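Local coordinates for protein fructokinase (Vibrio cholerae serotype O1, PDB 5EYN) that catalyses the ATP-dependent phosphorylation of D-fructose as a kinase of the PfkB (ribokinase-like) carbohydrate kinase family, at residues A55-R60 with L272-S277; E178-S181 with E185-A188. All blocks are in the same frame, centred on the assembly; numbering follows the deposited sequence.

Contact 1 (A55-R60 with L272-S277); sequences ARLSGR and LLYRLS
A chi1 of 168° swings the Y274 ring off helix 264-278, opposite the backbone N and beside the carbonyl carbon, toward the turn after helix 46-56; L57, with CG anti to the carbonyl carbon and beside the backbone N, crosses the ring at a slant and brings CD1 to the Y274 stem. L57 CB sits over one face of the ring in a CH-pi contact, 4.0 Å from the centroid, and L57 CD1 reaches Y274 CB at 3.9 Å. The backbone joins in on that ring: L57 O lies over a face, 3.4 Å from Y274 CZ, while G59 CA comes up at the edge, 3.5 Å from Y274 CE1.

This turn is a Schellman motif that ends helix 46-56, with S58 as the C-prime residue at positive phi. S58 OG donates to L57 O, in the carbonyl plane and on a lone pair, at 2.6 Å, and Q315 gives the same oxygen a second hydrogen bond. Two waters bridge the segments. One, in the plane of the phenol, is bound to Y274 OH at 2.7 Å and donates to S58 OG; the other accepts from R60 N and donates to S277 OG at 2.8 Å. S277 OG also donates to Y274 O within its own helix.

Helix 315-322 borders the contact, L318 packing on L57 and Q315 on Y274. On helix 264-278, L272 and L276 pack on helix 285-302, whereas L273 and L276 touch strand 138-142 of the large sheet.

Contact 2 (E178-S181 with E185-A188); sequences EVWS and ELQA
Apolar packing of W180 against L186 carries this contact, the indole lying across the first turn of helix 186-194. L186 CA stands over the six-membered ring, 3.7 Å from its centroid and 18° off the normal, a CH-pi contact made by the backbone carbon itself, and L186 CA to W180 CZ3 is 3.5 Å. Further along the same face, L186 CB lies 3.9 Å above the ring plane, L186 CG meets W180 CE2 at 3.8 Å and L186 CD1 reaches W180 NE1 at 3.6 Å. Backbone and side chain of one leucine thus follow the indole from its benzene end to its pyrrole end. With CG anti to the backbone N (chi1 -176°), L186 extends its branch over the five-membered ring, and the two side chains cross at about a right angle. T189 and V190, from the next turn of the helix, add to the packing on W180, as do L146 and A147 from a loop.

In the Rossmann-like αβα core of the ribokinase fold, this is the connection from strand 168-172 to helix 186-194, a beta-to-alpha link running past the active site. N174, a calcium ligand, and R176, which binds fructose, precede W180 on it, and the side chains of W180 and R176 are about 6 Å apart.

No hydrogen bond joins the two segments; the E185 carboxylate turns to R152, with which it forms a salt bridge, while E178 forms one with R97 of the second subunit. E185 O approaches W180 CZ3 obliquely at 3.9 Å and accepts from T189 OG1.

From the N terminus, the chain reaches the end of helix 46-56 at residues 55-60, the first half of contact 1. It then runs through four strands of the nine-stranded sheet and two of the smaller one before 178-181 and 185-188 meet in contact 2, a short local loop with three residues between its segments. Helix 264-278 closes contact 1 after 211 intervening residues, so contact 2 is nested inside that long loop. Contact 1 brings the C-terminal turn of helix 46-56 against helix 264-278, whereas contact 2 packs the connection after strand 168-172 against the start of helix 186-194. They lie on opposite sides of the chain's centre, with nearest atoms about 19 Å apart.

Contact 1 (A55-R60 with L272-S277)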
loop_
_atom_site.group_PDB
_atom_site.type_symbol
_atom_site.label_atom_id
_atom_site.label_comp_id
_atom_site.label_asym_id
_atom_site.label_seq_id
_atom_site.Cartn_x
_atom_site.Cartn_y
_atom_site.Cartn_z
ATOM N N ALA A 55 -20.782 1.108 -17.625
ATOM C CA ALA A 55 -20.191 1.369 -18.929
ATOM C C ALA A 55 -20.132 0.109 -19.801
ATOM O O ALA A 55 -20.415 0.157 -20.997
ATOM C CB ALA A 55 -18.812 1.985 -18.769
ATOM N N ARG A 56 -19.820 -1.026 -19.192
ATOM C CA ARG A 56 -19.719 -2.270 -19.945
ATOM C C ARG A 56 -21.057 -2.671 -20.521
ATOM O O ARG A 56 -21.106 -3.342 -21.543
ATOM C CB ARG A 56 -19.194 -3.388 -19.066
ATOM C CG ARG A 56 -17.746 -3.210 -18.707
ATOM C CD ARG A 56 -16.961 -4.428 -18.971
ATOM N NE ARG A 56 -15.554 -4.242 -18.646
ATOM C CZ ARG A 56 -14.784 -5.177 -18.126
ATOM N NH1 ARG A 56 -15.282 -6.369 -17.862
ATOM N NH2 ARG A 56 -13.518 -4.915 -17.874
ATOM N N LEU A 57 -22.137 -2.270 -19.870
ATOM C CA LEU A 57 -23.490 -2.546 -20.336
ATOM C C LEU A 57 -23.974 -1.467 -21.304
ATOM O O LEU A 57 -25.128 -1.481 -21.686
ATOM C CB LEU A 57 -24.445 -2.667 -19.141
ATOM C CG LEU A 57 -24.232 -3.873 -18.217
ATOM C CD1 LEU A 57 -25.035 -3.685 -16.930
ATOM C CD2 LEU A 57 -24.612 -5.163 -18.914
ATOM N N SER A 58 -23.073 -0.575 -21.713
ATOM C CA SER A 58 -23.351 0.490 -22.687
ATOM C C SER A 58 -24.056 1.698 -22.048
ATOM O O SER A 58 -24.630 2.529 -22.745
ATOM C CB SER A 58 -24.142 -0.041 -23.895
ATOM O OG SER A 58 -25.531 0.110 -23.685
ATOM N N GLY A 59 -23.995 1.805 -20.725
ATOM C CA GLY A 59 -24.578 2.935 -20.041
ATOM C C GLY A 59 -23.641 4.119 -19.965
ATOM O O GLY A 59 -22.482 4.064 -20.372
ATOM N N ARG A 60 -24.166 5.196 -19.410
ATOM C CA ARG A 60 -23.470 6.460 -19.309
ATOM C C ARG A 60 -23.053 6.675 -17.869
ATOM O O ARG A 60 -23.852 7.097 -17.049
ATOM C CB ARG A 60 -24.425 7.570 -19.737
ATOM C CG ARG A 60 -23.802 8.919 -19.909
ATOM C CD ARG A 60 -24.906 9.907 -20.180
ATOM N NE ARG A 60 -24.444 11.153 -20.766
ATOM C CZ ARG A 60 -25.257 12.154 -21.079
ATOM N NH1 ARG A 60 -24.776 13.266 -21.619
ATOM N NH2 ARG A 60 -26.561 12.040 -20.857
ATOM N N LEU A 272 -28.257 -3.083 -11.785
ATOM C CA LEU A 272 -29.441 -2.426 -11.261
ATOM C C LEU A 272 -29.521 -0.997 -11.759
ATOM O O LEU A 272 -30.527 -0.578 -12.349
ATOM C CB LEU A 272 -29.388 -2.428 -9.742
ATOM C CG LEU A 272 -30.549 -1.742 -9.027
ATOM C CD1 LEU A 272 -31.842 -2.487 -9.255
ATOM C CD2 LEU A 272 -30.259 -1.643 -7.545
ATOM N N LEU A 273 -28.468 -0.227 -11.515
ATOM C CA LEU A 273 -28.495 1.197 -11.844
ATOM C C LEU A 273 -28.456 1.436 -13.338
ATOM O O LEU A 273 -29.065 2.373 -13.817
ATOM C CB LEU A 273 -27.358 1.984 -11.171
ATOM C CG LEU A 273 -27.361 1.980 -9.653
ATOM C CD1 LEU A 273 -26.215 2.834 -9.123
ATOM C CD2 LEU A 273 -28.690 2.497 -9.103
ATOM N N TYR A 274 -27.770 0.577 -14.091
ATOM C CA TYR A 274 -27.828 0.700 -15.539
ATOM C C TYR A 274 -29.298 0.654 -15.974
ATOM O O TYR A 274 -29.767 1.527 -16.706
ATOM C CB TYR A 274 -27.033 -0.394 -16.255
ATOM C CG TYR A 274 -27.364 -0.397 -17.731
ATOM C CD1 TYR A 274 -26.963 0.656 -18.546
ATOM C CD2 TYR A 274 -28.151 -1.391 -18.286
ATOM C CE1 TYR A 274 -27.307 0.699 -19.889
ATOM C CE2 TYR A 274 -28.489 -1.353 -19.620
ATOM C CZ TYR A 274 -28.066 -0.300 -20.409
ATOM O OH TYR A 274 -28.395 -0.245 -21.743
ATOM N N ARG A 275 -30.027 -0.372 -15.539
ATOM C CA ARG A 275 -31.413 -0.511 -15.974
ATOM C C ARG A 275 -32.327 0.609 -15.433
ATOM O O ARG A 275 -33.200 1.098 -16.146
ATOM C CB ARG A 275 -31.946 -1.905 -15.634
ATOM C CG ARG A 275 -31.309 -3.016 -16.467
ATOM C CD ARG A 275 -31.639 -2.909 -17.944
ATOM N NE ARG A 275 -32.944 -3.480 -18.251
ATOM C CZ ARG A 275 -33.520 -3.437 -19.446
ATOM N NH1 ARG A 275 -32.935 -2.810 -20.457
ATOM N NH2 ARG A 275 -34.697 -4.010 -19.622
ATOM N N LEU A 276 -32.115 1.052 -14.198
ATOM C CA LEU A 276 -32.915 2.162 -13.695
ATOM C C LEU A 276 -32.598 3.430 -14.480
ATOM O O LEU A 276 -33.497 4.220 -14.773
ATOM C CB LEU A 276 -32.696 2.391 -12.194
ATOM C CG LEU A 276 -33.046 1.222 -11.264
ATOM C CD1 LEU A 276 -32.902 1.670 -9.823
ATOM C CD2 LEU A 276 -34.441 0.657 -11.522
ATOM N N SER A 277 -31.335 3.597 -14.868
ATOM C CA SER A 277 -30.905 4.827 -15.536
ATOM C C SER A 277 -31.502 4.982 -16.940
ATOM O O SER A 277 -31.691 6.096 -17.415
ATOM C CB SER A 277 -29.372 4.909 -15.601
ATOM O OG SER A 277 -28.820 4.083 -16.616
HETATM O O HOH W 1 -27.855 2.104 -23.011
HETATM O O HOH W 2 -26.846 5.283 -18.278
#

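Contact 2 (E178-S181 with E185-A188)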
loop_
_atom_site.group_PDB
_atom_site.type_symbol
_atom_site.label_atom_id
_atom_site.label_comp_id
_atom_site.label_asym_id
_atom_site.label_seq_id
_atom_site.Cartn_x
_atom_site.Cartn_y
_atom_site.Cartn_z
ATOM N N GLU A 178 -12.538 -0.731 8.993
ATOM C CA GLU A 178 -11.182 -0.321 9.351
ATOM C C GLU A 178 -10.765 0.998 8.710
ATOM O O GLU A 178 -9.804 1.626 9.145
ATOM C CB GLU A 178 -10.151 -1.393 9.019
ATOM C CG GLU A 178 -9.758 -1.428 7.540
ATOM C CD GLU A 178 -8.356 -2.010 7.344
ATOM O OE1 GLU A 178 -7.332 -1.442 7.831
ATOM O OE2 GLU A 178 -8.275 -3.057 6.723
ATOM N N VAL A 179 -11.486 1.425 7.684
ATOM C CA VAL A 179 -11.169 2.682 7.015
ATOM C C VAL A 179 -11.539 3.905 7.883
ATOM O O VAL A 179 -11.016 5.003 7.681
ATOM C CB VAL A 179 -11.903 2.714 5.642
ATOM C CG1 VAL A 179 -11.725 4.031 4.909
ATOM C CG2 VAL A 179 -11.419 1.569 4.789
ATOM N N TRP A 180 -12.449 3.719 8.833
ATOM C CA TRP A 180 -12.936 4.793 9.696
ATOM C C TRP A 180 -11.936 5.068 10.801
ATOM O O TRP A 180 -11.597 4.182 11.573
ATOM C CB TRP A 180 -14.281 4.387 10.317
ATOM C CG TRP A 180 -15.345 4.220 9.301
ATOM C CD1 TRP A 180 -15.399 3.278 8.314
ATOM C CD2 TRP A 180 -16.489 5.047 9.119
ATOM N NE1 TRP A 180 -16.512 3.472 7.538
ATOM C CE2 TRP A 180 -17.196 4.553 8.003
ATOM C CE3 TRP A 180 -16.988 6.164 9.788
ATOM C CZ2 TRP A 180 -18.375 5.127 7.552
ATOM C CZ3 TRP A 180 -18.173 6.732 9.338
ATOM C CH2 TRP A 180 -18.843 6.220 8.227
ATOM N N SER A 181 -11.458 6.303 10.899
ATOM C CA SER A 181 -10.595 6.649 12.015
ATOM C C SER A 181 -11.379 6.642 13.330
ATOM O O SER A 181 -10.792 6.396 14.385
ATOM C CB SER A 181 -9.868 7.969 11.755
ATOM O OG SER A 181 -10.716 9.088 11.805
ATOM N N GLU A 185 -18.421 6.110 14.846
ATOM C CA GLU A 185 -19.255 7.007 14.048
ATOM C C GLU A 185 -19.895 6.305 12.855
ATOM O O GLU A 185 -20.777 6.862 12.211
ATOM C CB GLU A 185 -18.420 8.204 13.584
ATOM C CG GLU A 185 -17.940 9.051 14.765
ATOM C CD GLU A 185 -17.030 10.205 14.403
ATOM O OE1 GLU A 185 -16.540 10.868 15.358
ATOM O OE2 GLU A 185 -16.808 10.477 13.207
ATOM N N LEU A 186 -19.466 5.089 12.560
ATOM C CA LEU A 186 -19.928 4.416 11.355
ATOM C C LEU A 186 -21.441 4.243 11.325
ATOM O O LEU A 186 -22.092 4.596 10.343
ATOM C CB LEU A 186 -19.242 3.057 11.232
ATOM C CG LEU A 186 -19.529 2.238 9.968
ATOM C CD1 LEU A 186 -18.387 1.265 9.653
ATOM C CD2 LEU A 186 -20.816 1.453 10.125
ATOM N N GLN A 187 -22.018 3.673 12.372
ATOM C CA GLN A 187 -23.428 3.322 12.304
ATOM C C GLN A 187 -24.293 4.544 12.041
ATOM O O GLN A 187 -25.109 4.550 11.131
ATOM C CB GLN A 187 -23.894 2.626 13.574
ATOM C CG GLN A 187 -25.332 2.110 13.486
ATOM C CD GLN A 187 -25.801 1.483 14.776
ATOM O OE1 GLN A 187 -25.429 1.923 15.859
ATOM N NE2 GLN A 187 -26.623 0.449 14.668
ATOM N N ALA A 188 -24.103 5.588 12.830
ATOM C CA ALA A 188 -24.928 6.779 12.696
ATOM C C ALA A 188 -24.699 7.488 11.369
ATOM O O ALA A 188 -25.625 8.021 10.764
ATOM C CB ALA A 188 -24.657 7.726 13.838
#